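Local coordinates for protein peroxiredoxin 6 (Arenicola marina, PDB 2V2G) that probably reduces hydrogen peroxide and organic hydroperoxides to water and alcohols, as a thiol-specific peroxidase of the Prx6 subfamily of peroxiredoxins, at residues A[126-130]-A[142-147]; A[34-38]-A[150-154]; A[165-171]-A[216-221]; A[49-53]-A[94-98]. The protein carries 1 engineered substitution. One frame throughout, in Å; residues are numbered along the deposited sequence.

How the contacts relate
Contacts 1, 2 and 4 lie in the thioredoxin-fold part of the chain; contact 3 lies in the C-terminal part. Contacts 1 and 2 have centres about 7 Å apart and share a sheet, since strands 124-133 and 31-36 are neighbours: Ser36 N is 2.9 Å from Ala129 O. Contacts 2 and 4 have centres about 11 Å apart and touch through Phe153 CE1 and Val52 CG2, 3.7 Å apart. Each of the three brings a side chain near the engineered Ser45, in place of the cysteine that is probably the peroxidatic one. Contact 1 supplies Arg128 to the benzoic acid pocket. Contact 3 is remote, its centre 27 to 30 Å from the others, but helix 153-168 links it to contact 2.

Contact 1 of 4, residues A[126-130]-A[142-147]; sequences TCRAV and SILYPA. With BEZ (benzoic acid), chain E.
Backbone pairing comes first. Residues 128-130 and 142-145 are adjacent antiparallel strands of a beta hairpin, with axes 4.7 Å apart and directions at 177°. Arg128-Tyr145 and Val130-Ile143 are hydrogen-bonded pairs; Ala129-Leu144 between them is a non-hydrogen-bonded pair with CA atoms 4.5 Å apart. Arg128 N to Tyr145 O is 2.8 Å, and Tyr145 N to Arg128 O is 3.0 Å. Val130 N to Ile143 O and Ile143 N to Val130 O are both 3.0 Å. CA-H...O contacts run from Ala129 CA to Ile143 O (3.3 Å) and from Ser142 CA to Val130 O (3.2 Å).

Apolar contacts fall on both faces. Leu144 CD2 lies 3.6 Å from Ala129 CB and 3.9 Å from Cys127 SG. On the face of Arg128 and Tyr145, Val130 CG2 meets Ile143 CD1 at 3.8 Å.

The polar side-chain contacts centre on Arg128, with chi1 m and chi2 and chi3 t. Its NE (3.0 Å) and NH2 (2.9 Å) both donate to Ala147 O. NH2 also donates to BEZ O2 at 2.9 Å, while NH1 makes a salt bridge to Glu48 and a hydrogen bond to Ser45. Strand 139-145 pairs with its counterpart in the second subunit, and Tyr145 OH bonds Glu155 of that subunit. The hairpin thus holds a cation beside the engineered Ser45, where it hydrogen-bonds the carboxyl group of the bound benzoic acid.

Contact 2 of 4, residues A[34-38]-A[150-154]; sequences LFSHP and GRNFS
Residues 34-36 are extended, in strand 31-36. Residues 150-152 are an extended loop running into helix 153-168, with Asn152 at the N-cap. The backbones stay apart: CA atoms are 10.2 Å apart for Phe35 and Arg151, and 9.6 Å for His37 and Gly150. Long side chains bridge the gap, burying 168 Å² in all.

Arg151, with chi1 m, chi2 t and chi3 m, points its CA-to-CB bond toward the strand. NH1 and NH2 each lie 2.8 Å from Ser36 O, giving two weak hydrogen bonds in a fork. NH1 is also 3.7 Å from Phe35 CB. The two rings form a T-shaped pair. The edge of Phe153 (chi1 m) meets the face of Phe35 (chi1 p), with centroids 5.8 Å apart and planes at 72°. The closest atoms are Phe35 CD2 and Phe153 CZ, at 4.1 Å. At the helix start, Ser154 OG donates to Asn152 OD1 at 2.7 Å, and Asn152 OD1 caps Glu155 N.

Glu48 completes the polar group by a salt bridge to Arg151 NE, and it also pairs with Arg128. A charged network therefore runs from the helix start toward the active-site region, with an aromatic pair packed beside it.

Contact 3 of 4, residues A[165-171]-A[216-221]; sequences LTAQKKV and TPQPKS
A water joins the two segments at their polar edge. It accepts from Lys169 NZ at 2.8 Å and donates to Lys220 O at 2.6 Å. No direct hydrogen bond links the segments; Lys169 CE comes to 3.0 Å from Lys220 O. Lys169 reaches there with chi1 and chi2 m and the outer torsions t.

Residues 165-168 are the last turn of helix 153-168. Gln168 N and Lys169 N both donate to Leu165 O, each at 3.0 Å. Lys170 then centres an inverse gamma turn, with Val171 N 2.8 Å from Lys169 O. Residues 217-221 are an extended tail after strand 214-216. CA atoms are 6.4 Å apart for Leu165 and Ser221, and 7.2 Å for Lys169 and Pro219.

Val171 CG1 lies 4.0 Å from Pro219 CG and 3.9 Å from Thr216 CG2. Lys169 CB packs on Pro219 CG at 3.9 Å. Leu165 (chi1 t, chi2 p) places CD1 3.8 Å from both Pro219 O and Ser221 OG. Gln168 NE2, hydrogen-bonded to Gln164 O, makes a van der Waals contact with Ser221 CB at 3.4 Å. Outside the segments, Gln218 OE1 bonds Gly180 N.

This contact packs the modelled C-terminal tail against the junction between the long helix and the small antiparallel sheet of the C-terminal domain of Prx6-type peroxiredoxins.

Contact 4 of 4, residues A[49-53]-A[94-98]; sequences LGRVI and MPYPI
Tyr96 is the centre of an apolar cluster between helix 43-54 and the loop before strand 98-100. Its CE2 lies 3.6 Å from Val52 CG1 and 4.0 Å from Ile53 CG1. Leu49 CD2 is 4.2 Å from Tyr96 CE1 and 4.1 Å from Ile98 CD1. Further along the helix, Ile53 (chi1 m, chi2 t) sets CG1 3.7 Å from Pro95 CD and CD1 3.7 Å from Met94 SD, with all three Met94 torsions m.

The backbones come closest at Ile53 and Pro95, with CA atoms 6.6 Å apart. Residues 49-53 are regular helix, and Ile53 N donates to Leu49 O at 3.1 Å.

The polar edge is one hydrogen bond between the segments. Tyr96 OH, carried by chi1 p, donates to Leu49 O at 2.9 Å, so this carbonyl has two donors. Leu49 and Val52 also pack on Phe35 of strand 31-36. The contact belongs to the alpha/beta core of the thioredoxin fold, where the helix bearing the engineered Ser45, at the predicted active site, packs against a face of the central sheet.

Contact 1 of 4, residues A[126-130]-A[142-147]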
# COMPACT_ATOMS: atom_id res chain seq x y z
N THR A 126 -1.64 -15.14 -7.77
CA THR A 126 -1.32 -14.03 -6.85
C THR A 126 -2.06 -12.76 -7.24
O THR A 126 -2.46 -12.58 -8.37
CB THR A 126 0.17 -13.70 -6.79
OG1 THR A 126 0.66 -13.31 -8.08
CG2 THR A 126 1.01 -14.88 -6.35
N CYS A 127 -2.20 -11.86 -6.27
CA CYS A 127 -2.64 -10.49 -6.54
C CYS A 127 -1.44 -9.62 -6.99
O CYS A 127 -0.47 -10.15 -7.55
CB CYS A 127 -3.35 -9.96 -5.29
SG CYS A 127 -2.27 -9.68 -3.85
N ARG A 128 -1.55 -8.29 -6.84
CA ARG A 128 -0.52 -7.35 -7.16
C ARG A 128 0.09 -6.86 -5.85
O ARG A 128 -0.27 -5.81 -5.29
CB ARG A 128 -1.12 -6.21 -7.95
CG ARG A 128 -1.63 -6.58 -9.32
CD ARG A 128 -2.10 -5.41 -10.14
NE ARG A 128 -2.90 -5.92 -11.25
CZ ARG A 128 -2.46 -6.59 -12.31
NH1 ARG A 128 -1.18 -6.73 -12.53
NH2 ARG A 128 -3.33 -7.17 -13.12
N ALA A 129 0.91 -7.71 -5.24
CA ALA A 129 1.49 -7.44 -3.93
C ALA A 129 2.85 -6.75 -4.08
O ALA A 129 3.54 -6.99 -5.06
CB ALA A 129 1.63 -8.77 -3.11
N VAL A 130 3.25 -5.99 -3.09
CA VAL A 130 4.60 -5.41 -3.05
C VAL A 130 5.11 -5.55 -1.64
O VAL A 130 4.43 -5.16 -0.65
CB VAL A 130 4.68 -3.98 -3.46
CG1 VAL A 130 6.15 -3.44 -3.44
CG2 VAL A 130 4.01 -3.73 -4.82
N SER A 142 4.30 -3.18 3.25
CA SER A 142 3.68 -4.02 2.24
C SER A 142 2.40 -3.36 1.70
O SER A 142 1.76 -2.59 2.43
CB SER A 142 3.41 -5.43 2.73
OG SER A 142 2.47 -5.46 3.73
N ILE A 143 2.05 -3.78 0.49
CA ILE A 143 0.73 -3.43 -0.10
C ILE A 143 0.17 -4.65 -0.75
O ILE A 143 0.92 -5.46 -1.35
CB ILE A 143 0.74 -2.21 -1.05
CG1 ILE A 143 1.24 -2.53 -2.43
CG2 ILE A 143 1.52 -0.96 -0.47
CD1 ILE A 143 1.38 -1.35 -3.43
N LEU A 144 -1.14 -4.78 -0.72
CA LEU A 144 -1.84 -5.86 -1.41
C LEU A 144 -2.91 -5.22 -2.25
O LEU A 144 -3.99 -4.83 -1.75
CB LEU A 144 -2.49 -6.87 -0.45
CG LEU A 144 -1.69 -7.79 0.41
CD1 LEU A 144 -2.74 -8.65 1.20
CD2 LEU A 144 -0.72 -8.65 -0.43
N TYR A 145 -2.61 -5.07 -3.52
CA TYR A 145 -3.61 -4.55 -4.48
C TYR A 145 -4.21 -5.74 -5.27
O TYR A 145 -3.50 -6.71 -5.59
CB TYR A 145 -2.96 -3.60 -5.50
CG TYR A 145 -2.64 -2.20 -5.01
CD1 TYR A 145 -2.48 -1.90 -3.69
CD2 TYR A 145 -2.56 -1.14 -5.94
CE1 TYR A 145 -2.20 -0.60 -3.27
CE2 TYR A 145 -2.28 0.15 -5.54
CZ TYR A 145 -2.09 0.44 -4.20
OH TYR A 145 -1.82 1.73 -3.75
N PRO A 146 -5.51 -5.66 -5.63
CA PRO A 146 -6.09 -6.75 -6.40
C PRO A 146 -5.75 -6.72 -7.90
O PRO A 146 -5.22 -5.68 -8.43
CB PRO A 146 -7.58 -6.51 -6.19
CG PRO A 146 -7.70 -5.02 -6.15
CD PRO A 146 -6.46 -4.57 -5.37
N ALA A 147 -6.11 -7.79 -8.64
CA ALA A 147 -5.80 -7.86 -10.05
C ALA A 147 -6.38 -6.69 -10.85
O ALA A 147 -5.85 -6.30 -11.86
CB ALA A 147 -6.30 -9.20 -10.60
C BEZ E . -4.32 -7.74 -16.17
O1 BEZ E . -4.97 -6.98 -17.02
O2 BEZ E . -3.04 -7.77 -15.90
C1 BEZ E . -5.25 -8.71 -15.54
C2 BEZ E . -4.77 -9.89 -15.02
C3 BEZ E . -5.64 -10.78 -14.46
C4 BEZ E . -7.01 -10.50 -14.46
C5 BEZ E . -7.51 -9.29 -14.96
C6 BEZ E . -6.62 -8.38 -15.52

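Contact 2 of 4, residues A[34-38]-A[150-154]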
# COMPACT_ATOMS: atom_id res chain seq x y z
N LEU A 34 10.15 -7.13 -3.60
CA LEU A 34 9.50 -8.24 -4.25
C LEU A 34 8.10 -7.85 -4.62
O LEU A 34 7.35 -7.38 -3.76
CB LEU A 34 9.47 -9.49 -3.31
CG LEU A 34 8.70 -10.72 -3.71
CD1 LEU A 34 9.23 -11.19 -5.03
CD2 LEU A 34 8.89 -11.85 -2.63
N PHE A 35 7.72 -8.01 -5.88
CA PHE A 35 6.36 -7.62 -6.30
C PHE A 35 5.79 -8.71 -7.15
O PHE A 35 6.53 -9.36 -7.91
CB PHE A 35 6.36 -6.29 -7.00
CG PHE A 35 7.13 -6.20 -8.27
CD1 PHE A 35 8.50 -6.12 -8.24
CD2 PHE A 35 6.44 -6.09 -9.48
CE1 PHE A 35 9.26 -6.04 -9.47
CE2 PHE A 35 7.15 -5.96 -10.67
CZ PHE A 35 8.54 -5.91 -10.66
N SER A 36 4.50 -8.99 -6.98
CA SER A 36 3.85 -10.04 -7.73
C SER A 36 2.85 -9.47 -8.74
O SER A 36 2.42 -8.31 -8.66
CB SER A 36 3.13 -11.02 -6.81
OG SER A 36 2.06 -10.35 -6.15
N HIS A 37 2.45 -10.33 -9.67
CA HIS A 37 1.37 -10.08 -10.57
C HIS A 37 0.60 -11.37 -10.90
O HIS A 37 1.12 -12.47 -10.74
CB HIS A 37 1.85 -9.43 -11.88
CG HIS A 37 2.71 -10.35 -12.71
ND1 HIS A 37 4.06 -10.53 -12.46
CD2 HIS A 37 2.42 -11.12 -13.78
CE1 HIS A 37 4.54 -11.42 -13.32
NE2 HIS A 37 3.56 -11.82 -14.11
N PRO A 38 -0.68 -11.24 -11.30
CA PRO A 38 -1.52 -12.45 -11.43
C PRO A 38 -1.12 -13.45 -12.50
O PRO A 38 -1.05 -14.64 -12.22
CB PRO A 38 -2.94 -11.89 -11.62
CG PRO A 38 -2.86 -10.49 -11.12
CD PRO A 38 -1.48 -10.00 -11.41
N GLY A 150 -3.99 -1.57 -11.08
CA GLY A 150 -2.57 -1.40 -11.27
C GLY A 150 -1.95 -0.51 -10.24
O GLY A 150 -2.58 0.38 -9.73
N ARG A 151 -0.68 -0.77 -9.88
CA ARG A 151 0.01 -0.06 -8.86
C ARG A 151 0.58 1.31 -9.31
O ARG A 151 0.53 1.65 -10.48
CB ARG A 151 1.14 -0.94 -8.32
CG ARG A 151 0.61 -2.09 -7.50
CD ARG A 151 1.56 -3.19 -7.37
NE ARG A 151 1.67 -3.96 -8.58
CZ ARG A 151 2.24 -5.16 -8.69
NH1 ARG A 151 2.80 -5.78 -7.63
NH2 ARG A 151 2.17 -5.77 -9.82
N ASN A 152 0.98 2.10 -8.31
CA ASN A 152 1.65 3.40 -8.46
C ASN A 152 3.08 3.20 -7.94
O ASN A 152 3.34 3.24 -6.75
CB ASN A 152 0.85 4.47 -7.69
CG ASN A 152 1.53 5.81 -7.62
OD1 ASN A 152 2.66 5.95 -8.10
ND2 ASN A 152 0.88 6.78 -7.02
N PHE A 153 4.01 3.05 -8.89
CA PHE A 153 5.41 2.76 -8.54
C PHE A 153 6.15 4.05 -8.11
O PHE A 153 7.18 3.95 -7.45
CB PHE A 153 6.12 1.96 -9.69
CG PHE A 153 5.77 0.50 -9.69
CD1 PHE A 153 6.35 -0.39 -8.77
CD2 PHE A 153 4.78 0.02 -10.54
CE1 PHE A 153 5.96 -1.78 -8.72
CE2 PHE A 153 4.40 -1.31 -10.51
CZ PHE A 153 4.99 -2.21 -9.60
N SER A 154 5.62 5.23 -8.42
CA SER A 154 6.19 6.47 -7.82
C SER A 154 5.95 6.52 -6.31
O SER A 154 6.81 7.00 -5.58
CB SER A 154 5.71 7.71 -8.52
OG SER A 154 4.37 8.01 -8.24

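Contact 3 of 4, residues A[165-171]-A[216-221]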
# COMPACT_ATOMS: atom_id res chain seq x y z
N LEU A 165 15.59 7.02 4.82
CA LEU A 165 15.90 8.19 5.70
C LEU A 165 15.65 7.90 7.18
O LEU A 165 16.48 8.16 8.06
CB LEU A 165 15.04 9.37 5.25
CG LEU A 165 15.06 10.60 6.14
CD1 LEU A 165 16.50 11.24 6.16
CD2 LEU A 165 13.94 11.60 5.77
N THR A 166 14.46 7.34 7.48
CA THR A 166 14.07 7.15 8.86
C THR A 166 14.79 5.98 9.51
O THR A 166 14.71 5.82 10.73
CB THR A 166 12.52 6.97 8.93
OG1 THR A 166 12.17 5.77 8.17
CG2 THR A 166 11.79 8.23 8.39
N ALA A 167 15.42 5.09 8.72
CA ALA A 167 16.37 4.09 9.24
C ALA A 167 17.60 4.72 9.85
O ALA A 167 18.20 4.13 10.73
CB ALA A 167 16.80 3.15 8.13
N GLN A 168 18.00 5.86 9.31
CA GLN A 168 19.26 6.52 9.68
C GLN A 168 19.12 7.68 10.67
O GLN A 168 20.06 7.96 11.43
CB GLN A 168 19.90 7.09 8.42
CG GLN A 168 20.33 6.12 7.37
CD GLN A 168 20.89 6.90 6.16
OE1 GLN A 168 22.03 7.38 6.20
NE2 GLN A 168 20.07 7.09 5.13
N LYS A 169 18.00 8.39 10.61
CA LYS A 169 17.79 9.63 11.37
C LYS A 169 16.53 9.57 12.25
O LYS A 169 15.56 8.90 11.90
CB LYS A 169 17.74 10.81 10.38
CG LYS A 169 18.96 10.89 9.42
CD LYS A 169 20.16 11.34 10.15
CE LYS A 169 21.38 11.36 9.23
NZ LYS A 169 22.56 11.82 9.94
N LYS A 170 16.52 10.33 13.35
CA LYS A 170 15.42 10.31 14.36
C LYS A 170 14.25 11.20 13.95
O LYS A 170 13.76 12.06 14.68
CB LYS A 170 15.97 10.70 15.73
CG LYS A 170 17.06 9.75 16.19
CD LYS A 170 17.54 10.12 17.54
CE LYS A 170 18.45 9.02 18.09
NZ LYS A 170 19.10 9.38 19.37
N VAL A 171 13.80 10.90 12.75
CA VAL A 171 12.69 11.64 12.16
C VAL A 171 11.66 10.64 11.62
O VAL A 171 11.96 9.49 11.44
CB VAL A 171 13.09 12.63 11.02
CG1 VAL A 171 14.06 13.70 11.58
CG2 VAL A 171 13.73 11.86 9.77
N THR A 216 11.30 19.59 11.52
CA THR A 216 12.68 19.97 11.24
C THR A 216 12.99 19.85 9.72
O THR A 216 12.39 19.00 9.06
CB THR A 216 13.67 19.06 12.07
OG1 THR A 216 15.01 19.59 11.95
CG2 THR A 216 13.59 17.55 11.64
N PRO A 217 13.90 20.66 9.17
CA PRO A 217 14.32 20.34 7.79
C PRO A 217 14.80 18.90 7.65
O PRO A 217 15.33 18.31 8.61
CB PRO A 217 15.50 21.28 7.54
CG PRO A 217 15.33 22.40 8.51
CD PRO A 217 14.61 21.81 9.73
N GLN A 218 14.62 18.29 6.48
CA GLN A 218 15.06 16.95 6.29
C GLN A 218 16.57 16.87 6.53
O GLN A 218 17.34 17.62 5.91
CB GLN A 218 14.69 16.46 4.91
CG GLN A 218 15.30 15.10 4.58
CD GLN A 218 14.77 14.53 3.28
OE1 GLN A 218 13.67 14.90 2.84
NE2 GLN A 218 15.47 13.55 2.73
N PRO A 219 16.99 15.98 7.45
CA PRO A 219 18.45 15.81 7.64
C PRO A 219 19.15 15.23 6.42
O PRO A 219 18.57 14.38 5.73
CB PRO A 219 18.56 14.83 8.82
CG PRO A 219 17.24 14.56 9.28
CD PRO A 219 16.19 15.15 8.37
N LYS A 220 20.36 15.67 6.16
CA LYS A 220 21.25 14.95 5.22
C LYS A 220 21.50 13.51 5.74
O LYS A 220 21.70 13.32 6.93
CB LYS A 220 22.57 15.69 5.07
CG LYS A 220 23.67 14.79 4.48
CD LYS A 220 24.72 15.51 3.62
CE LYS A 220 25.80 14.50 3.15
NZ LYS A 220 25.26 13.09 2.92
N SER A 221 21.52 12.51 4.84
CA SER A 221 21.59 11.08 5.24
C SER A 221 22.49 10.27 4.30
O SER A 221 22.78 10.72 3.18
CB SER A 221 20.17 10.46 5.29
OG SER A 221 19.54 10.47 4.00
O HOH W 1 22.29 14.47 9.15

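Contact 4 of 4, residues A[49-53]-A[94-98]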
# COMPACT_ATOMS: atom_id res chain seq x y z
N LEU A 49 5.10 -4.18 -15.16
CA LEU A 49 6.51 -4.62 -15.31
C LEU A 49 7.24 -3.69 -16.29
O LEU A 49 8.42 -3.42 -16.12
CB LEU A 49 6.61 -6.11 -15.68
CG LEU A 49 6.56 -7.03 -14.46
CD1 LEU A 49 5.25 -7.03 -13.71
CD2 LEU A 49 6.92 -8.47 -14.88
N GLY A 50 6.55 -3.15 -17.28
CA GLY A 50 7.19 -2.20 -18.18
C GLY A 50 7.54 -0.89 -17.51
O GLY A 50 8.59 -0.29 -17.75
N ARG A 51 6.65 -0.41 -16.64
CA ARG A 51 6.94 0.73 -15.80
C ARG A 51 8.16 0.52 -14.91
O ARG A 51 8.94 1.45 -14.70
CB ARG A 51 5.71 1.14 -14.98
CG ARG A 51 5.90 2.39 -14.19
CD ARG A 51 6.36 3.58 -15.02
NE ARG A 51 6.38 4.86 -14.29
CZ ARG A 51 7.13 5.88 -14.63
NH1 ARG A 51 7.93 5.78 -15.66
NH2 ARG A 51 7.10 6.98 -13.89
N VAL A 52 8.27 -0.67 -14.31
CA VAL A 52 9.43 -0.97 -13.48
C VAL A 52 10.73 -0.91 -14.31
O VAL A 52 11.71 -0.31 -13.84
CB VAL A 52 9.25 -2.29 -12.71
CG1 VAL A 52 10.50 -2.59 -11.88
CG2 VAL A 52 8.04 -2.16 -11.77
N ILE A 53 10.74 -1.44 -15.52
CA ILE A 53 11.90 -1.25 -16.43
C ILE A 53 12.20 0.26 -16.60
O ILE A 53 13.36 0.69 -16.46
CB ILE A 53 11.74 -1.95 -17.83
CG1 ILE A 53 11.53 -3.48 -17.60
CG2 ILE A 53 12.93 -1.52 -18.81
CD1 ILE A 53 11.34 -4.21 -18.88
N MET A 94 16.24 -7.66 -19.59
CA MET A 94 15.43 -7.47 -18.42
C MET A 94 16.28 -7.08 -17.25
O MET A 94 17.28 -7.74 -16.97
CB MET A 94 14.69 -8.74 -18.02
CG MET A 94 13.55 -9.05 -18.89
SD MET A 94 12.27 -7.80 -18.76
CE MET A 94 11.34 -8.31 -17.31
N PRO A 95 15.91 -6.00 -16.56
CA PRO A 95 16.75 -5.55 -15.48
C PRO A 95 16.52 -6.27 -14.16
O PRO A 95 17.25 -5.96 -13.23
CB PRO A 95 16.39 -4.07 -15.37
CG PRO A 95 14.93 -4.05 -15.76
CD PRO A 95 14.75 -5.12 -16.77
N TYR A 96 15.54 -7.18 -14.07
CA TYR A 96 15.22 -7.92 -12.83
C TYR A 96 14.74 -9.37 -13.13
O TYR A 96 14.16 -9.63 -14.19
CB TYR A 96 14.14 -7.21 -11.97
CG TYR A 96 12.89 -6.84 -12.75
CD1 TYR A 96 11.93 -7.77 -13.04
CD2 TYR A 96 12.74 -5.56 -13.28
CE1 TYR A 96 10.81 -7.45 -13.84
CE2 TYR A 96 11.60 -5.22 -14.05
CZ TYR A 96 10.67 -6.17 -14.34
OH TYR A 96 9.56 -5.86 -15.10
N PRO A 97 14.96 -10.29 -12.17
CA PRO A 97 14.44 -11.67 -12.38
C PRO A 97 12.92 -11.77 -12.14
O PRO A 97 12.34 -10.89 -11.45
CB PRO A 97 15.15 -12.49 -11.29
CG PRO A 97 16.12 -11.55 -10.58
CD PRO A 97 15.67 -10.16 -10.88
N ILE A 98 12.31 -12.84 -12.66
CA ILE A 98 10.89 -13.15 -12.37
C ILE A 98 10.84 -14.57 -11.81
O ILE A 98 11.34 -15.51 -12.46
CB ILE A 98 9.99 -13.08 -13.61
CG1 ILE A 98 10.27 -11.81 -14.45
CG2 ILE A 98 8.50 -13.10 -13.19
CD1 ILE A 98 9.34 -11.63 -15.71